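Local coordinates for protein beta-glucanase (Podospora anserina, PDB 4LE4) that probably hydrolyses beta-glucans, as a fungal glycoside hydrolase of family 131, and was crystallised with the cello-oligosaccharide cellotriose, at residues A[33-47]-A[60-72]. Residues are numbered along the deposited sequence; the frame is centred on the assembly and turned at random.
Sequences YIHGSSPVSAYVNLS and QGAKITLDNTAYW
Tyr43 OH donates to Thr69 OG1 at 2.7 Å and accepts from the backbone N of Ser38, so the phenol links two loops. Thr69 OG1 in turn donates to Asp67 OD1, which takes the proton on its syn lone pair. The same oxygen receives Thr69 N from above the carboxylate plane, closing an Asx turn. One water joins Ser38 OG to Asp67 OD2, and a second joins that oxygen to Ala42 O.

The Tyr43 ring meets Asp67 OD1 and Thr65 O at its edge. Its CE1 lies 4.0 Å from Ala70 CB. With a phenylalanine in its place, Thr69 OG1 and Ser38 N would probably lose their shared partner, and the two loops one of their polar links.

The backbones pair as antiparallel strands. Lys63 N reaches Asn45 O at 2.7 Å, nearly straight (168°), and Asn45 N returns the bond to Lys63 O. Ser47 and Gly61 form the next hydrogen-bonded pair. Thr65 N continues the pairing to Tyr43 O at 2.8 Å.

Apolar contacts lie at both ends. Leu46 CD2 packs on Ala62 CB at 3.6 Å. Trp72 has CG anti to its backbone N (chi1 178°), which brings the indole beside Ile34. Ile34 CA makes a CH-pi contact over the five-membered ring, 3.9 Å from its centroid. Tyr33 presents its ring edge to Trp72 CZ2.

Strand 44-47 lies beside strand 61-66, whose other neighbour is strand 222-233. Ile34 bonds instead to Glu81 of strand 78-84, so the contact joins the two sheets of this concanavalin-like fold.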
# COMPACT_ATOMS: atom_id res chain seq x y z
N TYR A 33 7.39 -0.39 -13.04
CA TYR A 33 8.01 -1.48 -13.79
C TYR A 33 7.61 -2.86 -13.30
O TYR A 33 7.72 -3.81 -14.06
CB TYR A 33 9.54 -1.35 -13.84
CG TYR A 33 10.23 -1.50 -12.50
CD1 TYR A 33 10.43 -0.40 -11.67
CD2 TYR A 33 10.73 -2.73 -12.08
CE1 TYR A 33 11.11 -0.49 -10.48
CE2 TYR A 33 11.41 -2.86 -10.88
CZ TYR A 33 11.61 -1.73 -10.08
OH TYR A 33 12.25 -1.84 -8.86
N ILE A 34 7.11 -2.97 -12.06
CA ILE A 34 6.68 -4.27 -11.51
C ILE A 34 5.21 -4.46 -11.87
O ILE A 34 4.30 -4.09 -11.12
CB ILE A 34 6.90 -4.32 -9.98
CG1 ILE A 34 8.39 -4.04 -9.71
CG2 ILE A 34 6.47 -5.70 -9.39
CD1 ILE A 34 8.77 -4.02 -8.23
N HIS A 35 5.00 -5.02 -13.05
CA HIS A 35 3.66 -5.26 -13.57
C HIS A 35 3.78 -6.32 -14.65
O HIS A 35 4.89 -6.65 -15.09
CB HIS A 35 3.08 -3.95 -14.17
CG HIS A 35 3.93 -3.33 -15.23
ND1 HIS A 35 4.03 -3.84 -16.51
CD2 HIS A 35 4.73 -2.23 -15.21
CE1 HIS A 35 4.85 -3.09 -17.23
NE2 HIS A 35 5.28 -2.10 -16.46
N GLY A 36 2.64 -6.81 -15.10
CA GLY A 36 2.62 -7.83 -16.13
C GLY A 36 2.79 -7.30 -17.53
O GLY A 36 3.16 -6.15 -17.74
N SER A 37 2.45 -8.14 -18.50
CA SER A 37 2.60 -7.83 -19.91
C SER A 37 1.57 -6.88 -20.54
O SER A 37 1.78 -6.41 -21.65
CB SER A 37 2.65 -9.15 -20.71
OG SER A 37 1.42 -9.86 -20.59
N SER A 38 0.47 -6.59 -19.86
CA SER A 38 -0.54 -5.68 -20.43
C SER A 38 -0.19 -4.21 -20.21
O SER A 38 0.76 -3.88 -19.49
CB SER A 38 -1.92 -5.95 -19.82
OG SER A 38 -2.32 -7.30 -20.00
N PRO A 39 -0.94 -3.29 -20.86
CA PRO A 39 -0.73 -1.84 -20.74
C PRO A 39 -1.15 -1.39 -19.34
O PRO A 39 -1.89 -2.10 -18.65
CB PRO A 39 -1.65 -1.27 -21.82
CG PRO A 39 -1.62 -2.35 -22.89
CD PRO A 39 -1.80 -3.59 -22.02
N VAL A 40 -0.72 -0.21 -18.93
CA VAL A 40 -1.03 0.24 -17.57
C VAL A 40 -2.52 0.26 -17.22
O VAL A 40 -2.88 -0.08 -16.11
CB VAL A 40 -0.38 1.64 -17.30
CG1 VAL A 40 -1.06 2.72 -18.16
CG2 VAL A 40 -0.50 2.00 -15.80
N SER A 41 -3.40 0.63 -18.16
CA SER A 41 -4.82 0.67 -17.85
C SER A 41 -5.43 -0.68 -17.46
O SER A 41 -6.55 -0.76 -16.95
CB SER A 41 -5.61 1.33 -18.99
OG SER A 41 -5.54 0.57 -20.16
N ALA A 42 -4.68 -1.76 -17.66
CA ALA A 42 -5.15 -3.07 -17.20
C ALA A 42 -4.91 -3.21 -15.69
O ALA A 42 -5.59 -4.00 -15.02
CB ALA A 42 -4.40 -4.19 -17.91
N TYR A 43 -3.92 -2.47 -15.18
CA TYR A 43 -3.51 -2.59 -13.77
C TYR A 43 -3.72 -1.40 -12.83
O TYR A 43 -3.89 -1.59 -11.62
CB TYR A 43 -2.02 -2.96 -13.74
CG TYR A 43 -1.63 -4.07 -14.64
CD1 TYR A 43 -2.24 -5.31 -14.54
CD2 TYR A 43 -0.58 -3.90 -15.57
CE1 TYR A 43 -1.81 -6.36 -15.34
CE2 TYR A 43 -0.17 -4.94 -16.37
CZ TYR A 43 -0.78 -6.17 -16.24
OH TYR A 43 -0.35 -7.20 -17.03
N VAL A 44 -3.71 -0.19 -13.36
CA VAL A 44 -3.84 0.97 -12.51
C VAL A 44 -4.79 1.97 -13.19
O VAL A 44 -4.59 2.29 -14.34
CB VAL A 44 -2.48 1.65 -12.30
CG1 VAL A 44 -2.62 2.76 -11.24
CG2 VAL A 44 -1.42 0.62 -11.86
N ASN A 45 -5.80 2.42 -12.47
CA ASN A 45 -6.73 3.41 -13.01
C ASN A 45 -7.05 4.39 -11.91
O ASN A 45 -7.27 3.99 -10.77
CB ASN A 45 -8.01 2.74 -13.51
CG ASN A 45 -7.78 1.88 -14.74
OD1 ASN A 45 -7.58 0.66 -14.64
ND2 ASN A 45 -7.77 2.52 -15.89
N LEU A 46 -7.10 5.69 -12.26
CA LEU A 46 -7.37 6.72 -11.27
C LEU A 46 -8.79 7.27 -11.44
O LEU A 46 -9.29 7.37 -12.57
CB LEU A 46 -6.41 7.90 -11.43
CG LEU A 46 -4.91 7.60 -11.53
CD1 LEU A 46 -4.12 8.90 -11.77
CD2 LEU A 46 -4.46 6.94 -10.21
N SER A 47 -9.40 7.63 -10.32
CA SER A 47 -10.72 8.22 -10.30
C SER A 47 -11.05 8.77 -8.93
O SER A 47 -10.56 8.28 -7.90
CB SER A 47 -11.79 7.18 -10.69
OG SER A 47 -13.09 7.71 -10.53
N GLN A 60 -7.77 12.07 -6.61
CA GLN A 60 -8.22 10.83 -7.18
C GLN A 60 -7.57 9.67 -6.40
O GLN A 60 -6.52 9.84 -5.83
CB GLN A 60 -7.77 10.72 -8.62
CG GLN A 60 -8.41 11.69 -9.60
CD GLN A 60 -8.12 11.30 -11.01
OE1 GLN A 60 -7.05 11.61 -11.56
NE2 GLN A 60 -9.07 10.60 -11.62
N GLY A 61 -8.22 8.51 -6.40
CA GLY A 61 -7.65 7.33 -5.77
C GLY A 61 -7.25 6.44 -6.93
O GLY A 61 -7.56 6.71 -8.09
N ALA A 62 -6.56 5.34 -6.64
CA ALA A 62 -6.14 4.44 -7.68
C ALA A 62 -6.72 3.05 -7.48
O ALA A 62 -6.68 2.51 -6.38
CB ALA A 62 -4.61 4.36 -7.71
N LYS A 63 -7.29 2.49 -8.54
CA LYS A 63 -7.74 1.11 -8.45
C LYS A 63 -6.55 0.33 -9.00
O LYS A 63 -6.11 0.58 -10.13
CB LYS A 63 -8.97 0.86 -9.34
CG LYS A 63 -9.38 -0.62 -9.32
CD LYS A 63 -10.75 -0.80 -10.01
CE LYS A 63 -10.71 -0.41 -11.43
NZ LYS A 63 -12.07 -0.71 -12.04
N ILE A 64 -6.00 -0.56 -8.18
CA ILE A 64 -4.88 -1.40 -8.57
C ILE A 64 -5.47 -2.79 -8.77
O ILE A 64 -6.17 -3.32 -7.91
CB ILE A 64 -3.76 -1.37 -7.49
CG1 ILE A 64 -3.07 -0.00 -7.56
CG2 ILE A 64 -2.73 -2.47 -7.75
CD1 ILE A 64 -1.94 0.22 -6.57
N THR A 65 -5.21 -3.34 -9.94
CA THR A 65 -5.79 -4.62 -10.34
C THR A 65 -4.82 -5.75 -10.65
O THR A 65 -3.79 -5.55 -11.29
CB THR A 65 -6.63 -4.38 -11.63
OG1 THR A 65 -7.71 -3.49 -11.31
CG2 THR A 65 -7.17 -5.69 -12.18
N LEU A 66 -5.16 -6.94 -10.20
CA LEU A 66 -4.39 -8.12 -10.53
C LEU A 66 -5.33 -8.86 -11.47
O LEU A 66 -6.50 -9.09 -11.11
CB LEU A 66 -4.16 -9.01 -9.33
CG LEU A 66 -3.29 -8.44 -8.21
CD1 LEU A 66 -3.18 -9.46 -7.04
CD2 LEU A 66 -1.92 -8.16 -8.81
N ASP A 67 -4.85 -9.20 -12.65
CA ASP A 67 -5.69 -9.97 -13.57
C ASP A 67 -4.89 -11.18 -14.03
O ASP A 67 -3.86 -11.46 -13.45
CB ASP A 67 -6.18 -9.11 -14.74
CG ASP A 67 -5.08 -8.69 -15.72
OD1 ASP A 67 -3.93 -9.20 -15.67
OD2 ASP A 67 -5.39 -7.84 -16.60
N ASN A 68 -5.34 -11.88 -15.07
CA ASN A 68 -4.62 -13.07 -15.49
C ASN A 68 -3.23 -12.84 -16.05
O ASN A 68 -2.44 -13.78 -16.16
CB ASN A 68 -5.42 -13.87 -16.51
CG ASN A 68 -6.71 -14.40 -15.94
OD1 ASN A 68 -6.75 -14.95 -14.83
ND2 ASN A 68 -7.80 -14.24 -16.70
N THR A 69 -2.90 -11.58 -16.36
CA THR A 69 -1.59 -11.27 -16.93
C THR A 69 -0.64 -10.55 -15.96
O THR A 69 0.46 -10.16 -16.34
CB THR A 69 -1.75 -10.33 -18.12
OG1 THR A 69 -2.19 -9.05 -17.64
CG2 THR A 69 -2.84 -10.87 -19.08
N ALA A 70 -1.08 -10.38 -14.72
CA ALA A 70 -0.29 -9.66 -13.72
C ALA A 70 0.90 -10.43 -13.15
O ALA A 70 1.01 -10.58 -11.94
CB ALA A 70 -1.20 -9.19 -12.61
N TYR A 71 1.79 -10.87 -14.03
CA TYR A 71 2.98 -11.62 -13.63
C TYR A 71 4.20 -10.87 -14.12
O TYR A 71 4.28 -10.54 -15.31
CB TYR A 71 2.95 -13.03 -14.22
CG TYR A 71 1.91 -13.91 -13.57
CD1 TYR A 71 2.22 -14.65 -12.42
CD2 TYR A 71 0.61 -13.97 -14.07
CE1 TYR A 71 1.28 -15.41 -11.79
CE2 TYR A 71 -0.35 -14.73 -13.43
CZ TYR A 71 -0.00 -15.45 -12.29
OH TYR A 71 -0.96 -16.17 -11.63
N TRP A 72 5.14 -10.59 -13.22
CA TRP A 72 6.34 -9.85 -13.57
C TRP A 72 7.60 -10.72 -13.58
O TRP A 72 7.80 -11.54 -12.69
CB TRP A 72 6.56 -8.70 -12.57
CG TRP A 72 7.81 -7.88 -12.80
CD1 TRP A 72 8.10 -7.10 -13.90
CD2 TRP A 72 8.93 -7.74 -11.91
NE1 TRP A 72 9.34 -6.50 -13.74
CE2 TRP A 72 9.86 -6.88 -12.53
CE3 TRP A 72 9.24 -8.28 -10.64
CZ2 TRP A 72 11.08 -6.54 -11.92
CZ3 TRP A 72 10.45 -7.94 -10.04
CH2 TRP A 72 11.35 -7.08 -10.68
O HOH W 1 -4.95 -7.70 -19.39
O HOH W 2 -7.38 -5.73 -16.05